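Long-range contact in glycosyl hydrolase, family 38 (Enterococcus faecalis, PDB 5KBP), which probably hydrolyses alpha-mannosidic linkages in carbohydrates as a glycoside hydrolase of family 38: residues A462-G473 / P484-L494. Sequence-based numbering, arbitrary orientation.
Sequences ASRIVKEDVRFG and PYMAKYLTVEL
The guanidinium of R471 lies flat on the ring of Y489, planes 5° apart, in a cation-pi stack with CZ 3.8 Å from the ring centroid. R471 sets CG between its backbone N and carbonyl carbon (chi1 65°) and then runs extended to NE, which carries the group over the ring. Its NH1 also donates to D469 OD2 at 2.8 Å, close to the guanidinium plane, and forms a salt bridge with E423 of strand 416-430, so the rotation of the group is fixed. Farther along this face, R464 grips E493 side-on: NE (2.9 Å) and NH2 (2.8 Å) both converge on OE1, although guanidinium and carboxylate are turned 58° apart. The two segments form an antiparallel beta hairpin at one side of a three-stranded sheet, with 483-499 as its middle strand. Backbone pairing is interrupted by a classic beta bulge, where V466 and K467 together face T491; V466 N reaches T491 O at 2.7 Å, while T491 N donates to K467 O. Near the turn, G473 places CA over the Y485 ring in a CH-pi contact, 4.2 Å from the centroid. On the opposite face, I465 CG2 meets L490 CD1 at 3.7 Å, and F472 CB packs against M486 SD while the F472 ring meets F763 of the second subunit edge-to-face. E468 OE2 and K488 NZ form a 3.4 Å salt bridge here, and T448 OG1 hydrogen-bonds to both side chains.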
# COMPACT_ATOMS: atom_id res chain seq x y z
N ALA A 462 39.76 1.03 22.33
CA ALA A 462 40.07 2.03 21.33
C ALA A 462 38.81 2.44 20.57
O ALA A 462 38.00 1.59 20.18
CB ALA A 462 41.12 1.50 20.35
N SER A 463 38.65 3.74 20.37
CA SER A 463 37.46 4.27 19.71
C SER A 463 37.77 5.65 19.15
O SER A 463 38.89 6.15 19.26
CB SER A 463 36.28 4.32 20.68
OG SER A 463 36.47 5.33 21.66
N ARG A 464 36.76 6.25 18.54
CA ARG A 464 36.86 7.60 17.98
C ARG A 464 35.48 8.23 18.00
O ARG A 464 34.51 7.61 17.57
CB ARG A 464 37.42 7.57 16.56
CG ARG A 464 37.55 8.95 15.92
CD ARG A 464 38.12 8.87 14.51
NE ARG A 464 37.19 8.25 13.57
CZ ARG A 464 36.35 8.94 12.80
NH1 ARG A 464 36.32 10.26 12.86
NH2 ARG A 464 35.54 8.30 11.96
N ILE A 465 35.40 9.46 18.50
CA ILE A 465 34.13 10.19 18.53
C ILE A 465 33.86 10.72 17.12
O ILE A 465 34.60 11.57 16.62
CB ILE A 465 34.16 11.33 19.55
CG1 ILE A 465 34.40 10.77 20.96
CG2 ILE A 465 32.86 12.13 19.50
CD1 ILE A 465 33.39 9.73 21.39
N VAL A 466 32.81 10.20 16.49
CA VAL A 466 32.52 10.57 15.11
C VAL A 466 31.81 11.92 15.05
O VAL A 466 32.26 12.85 14.38
CB VAL A 466 31.69 9.47 14.42
CG1 VAL A 466 31.31 9.89 13.01
CG2 VAL A 466 32.46 8.16 14.41
N LYS A 467 30.67 12.04 15.74
CA LYS A 467 29.88 13.26 15.68
C LYS A 467 28.98 13.32 16.91
O LYS A 467 28.75 12.33 17.60
CB LYS A 467 29.05 13.32 14.40
CG LYS A 467 28.13 12.13 14.19
CD LYS A 467 27.37 12.23 12.89
CE LYS A 467 26.48 11.02 12.67
NZ LYS A 467 25.71 11.11 11.40
N GLU A 468 28.47 14.52 17.16
CA GLU A 468 27.46 14.75 18.19
C GLU A 468 26.19 15.28 17.53
O GLU A 468 26.22 15.81 16.41
CB GLU A 468 27.95 15.74 19.25
CG GLU A 468 27.82 17.21 18.85
CD GLU A 468 28.26 18.15 19.95
OE1 GLU A 468 29.22 17.82 20.67
OE2 GLU A 468 27.65 19.23 20.09
N ASP A 469 25.07 15.14 18.23
CA ASP A 469 23.79 15.57 17.68
C ASP A 469 22.84 15.91 18.82
O ASP A 469 22.78 15.20 19.82
CB ASP A 469 23.18 14.48 16.79
CG ASP A 469 22.13 15.03 15.85
OD1 ASP A 469 22.23 16.22 15.48
OD2 ASP A 469 21.21 14.27 15.47
N VAL A 470 22.12 17.02 18.65
CA VAL A 470 21.07 17.43 19.57
C VAL A 470 19.77 17.48 18.79
O VAL A 470 19.63 18.29 17.86
CB VAL A 470 21.37 18.80 20.22
CG1 VAL A 470 20.20 19.24 21.08
CG2 VAL A 470 22.65 18.73 21.04
N ARG A 471 18.82 16.62 19.16
CA ARG A 471 17.56 16.53 18.44
C ARG A 471 16.45 16.15 19.41
O ARG A 471 16.70 15.79 20.56
CB ARG A 471 17.64 15.52 17.29
CG ARG A 471 17.85 14.09 17.76
CD ARG A 471 17.81 13.10 16.61
NE ARG A 471 18.08 11.74 17.07
CZ ARG A 471 19.29 11.20 17.09
NH1 ARG A 471 20.34 11.90 16.68
NH2 ARG A 471 19.46 9.96 17.53
N PHE A 472 15.22 16.23 18.91
CA PHE A 472 14.06 15.79 19.67
C PHE A 472 13.97 14.27 19.66
O PHE A 472 14.39 13.60 18.72
CB PHE A 472 12.79 16.42 19.08
CG PHE A 472 11.54 15.64 19.37
CD1 PHE A 472 10.89 15.78 20.58
CD2 PHE A 472 11.00 14.79 18.42
CE1 PHE A 472 9.73 15.07 20.85
CE2 PHE A 472 9.84 14.09 18.67
CZ PHE A 472 9.20 14.23 19.89
N GLY A 473 13.42 13.73 20.75
CA GLY A 473 13.21 12.29 20.87
C GLY A 473 12.12 12.02 21.87
O GLY A 473 11.72 12.89 22.65
N PRO A 484 8.21 12.78 25.89
CA PRO A 484 9.00 13.60 24.97
C PRO A 484 10.17 14.29 25.68
O PRO A 484 10.11 14.61 26.86
CB PRO A 484 7.99 14.63 24.47
CG PRO A 484 7.07 14.82 25.64
CD PRO A 484 7.00 13.48 26.35
N TYR A 485 11.23 14.52 24.91
CA TYR A 485 12.43 15.13 25.48
C TYR A 485 13.31 15.68 24.36
O TYR A 485 13.15 15.34 23.19
CB TYR A 485 13.22 14.13 26.33
CG TYR A 485 13.60 12.85 25.60
CD1 TYR A 485 14.73 12.79 24.79
CD2 TYR A 485 12.83 11.70 25.74
CE1 TYR A 485 15.07 11.62 24.13
CE2 TYR A 485 13.17 10.53 25.09
CZ TYR A 485 14.29 10.50 24.28
OH TYR A 485 14.63 9.33 23.64
N MET A 486 14.24 16.54 24.76
CA MET A 486 15.38 16.93 23.94
C MET A 486 16.61 16.21 24.45
O MET A 486 16.86 16.18 25.66
CB MET A 486 15.59 18.45 23.98
CG MET A 486 14.50 19.26 23.32
SD MET A 486 14.40 18.95 21.55
CE MET A 486 13.37 20.31 21.03
N ALA A 487 17.38 15.62 23.54
CA ALA A 487 18.51 14.79 23.92
C ALA A 487 19.74 15.17 23.13
O ALA A 487 19.66 15.79 22.06
CB ALA A 487 18.21 13.30 23.72
N LYS A 488 20.90 14.79 23.66
CA LYS A 488 22.18 14.93 22.99
C LYS A 488 22.78 13.55 22.79
O LYS A 488 22.84 12.76 23.73
CB LYS A 488 23.14 15.82 23.79
CG LYS A 488 24.42 16.17 23.04
CD LYS A 488 25.17 17.30 23.73
CE LYS A 488 26.31 17.80 22.87
NZ LYS A 488 26.96 19.01 23.45
N TYR A 489 23.20 13.26 21.56
CA TYR A 489 23.68 11.94 21.20
C TYR A 489 25.13 12.01 20.75
O TYR A 489 25.53 12.95 20.06
CB TYR A 489 22.83 11.32 20.08
CG TYR A 489 21.39 11.11 20.47
CD1 TYR A 489 20.98 9.93 21.08
CD2 TYR A 489 20.44 12.09 20.23
CE1 TYR A 489 19.66 9.74 21.44
CE2 TYR A 489 19.11 11.91 20.59
CZ TYR A 489 18.73 10.72 21.19
OH TYR A 489 17.42 10.53 21.55
N LEU A 490 25.91 11.01 21.15
CA LEU A 490 27.30 10.88 20.74
C LEU A 490 27.44 9.62 19.90
O LEU A 490 26.92 8.56 20.27
CB LEU A 490 28.23 10.83 21.95
CG LEU A 490 29.65 11.35 21.70
CD1 LEU A 490 29.60 12.75 21.10
CD2 LEU A 490 30.46 11.34 22.98
N THR A 491 28.13 9.74 18.77
CA THR A 491 28.32 8.64 17.83
C THR A 491 29.76 8.14 17.98
O THR A 491 30.71 8.84 17.62
CB THR A 491 28.03 9.08 16.40
OG1 THR A 491 26.66 9.47 16.29
CG2 THR A 491 28.32 7.96 15.43
N VAL A 492 29.91 6.92 18.51
CA VAL A 492 31.21 6.35 18.81
C VAL A 492 31.52 5.26 17.80
O VAL A 492 30.63 4.49 17.40
CB VAL A 492 31.25 5.79 20.25
CG1 VAL A 492 32.64 5.29 20.60
CG2 VAL A 492 30.80 6.86 21.24
N GLU A 493 32.78 5.19 17.37
CA GLU A 493 33.23 4.23 16.37
C GLU A 493 34.10 3.18 17.04
O GLU A 493 35.09 3.51 17.70
CB GLU A 493 34.01 4.95 15.26
CG GLU A 493 34.18 4.14 13.99
CD GLU A 493 34.83 4.94 12.88
OE1 GLU A 493 35.71 5.78 13.18
OE2 GLU A 493 34.45 4.75 11.71
N LEU A 494 33.72 1.91 16.89
CA LEU A 494 34.45 0.80 17.47
C LEU A 494 34.97 -0.12 16.37
O LEU A 494 34.37 -0.24 15.30
CB LEU A 494 33.58 -0.01 18.44
CG LEU A 494 33.10 0.69 19.72
CD1 LEU A 494 32.34 -0.29 20.60
CD2 LEU A 494 34.27 1.30 20.47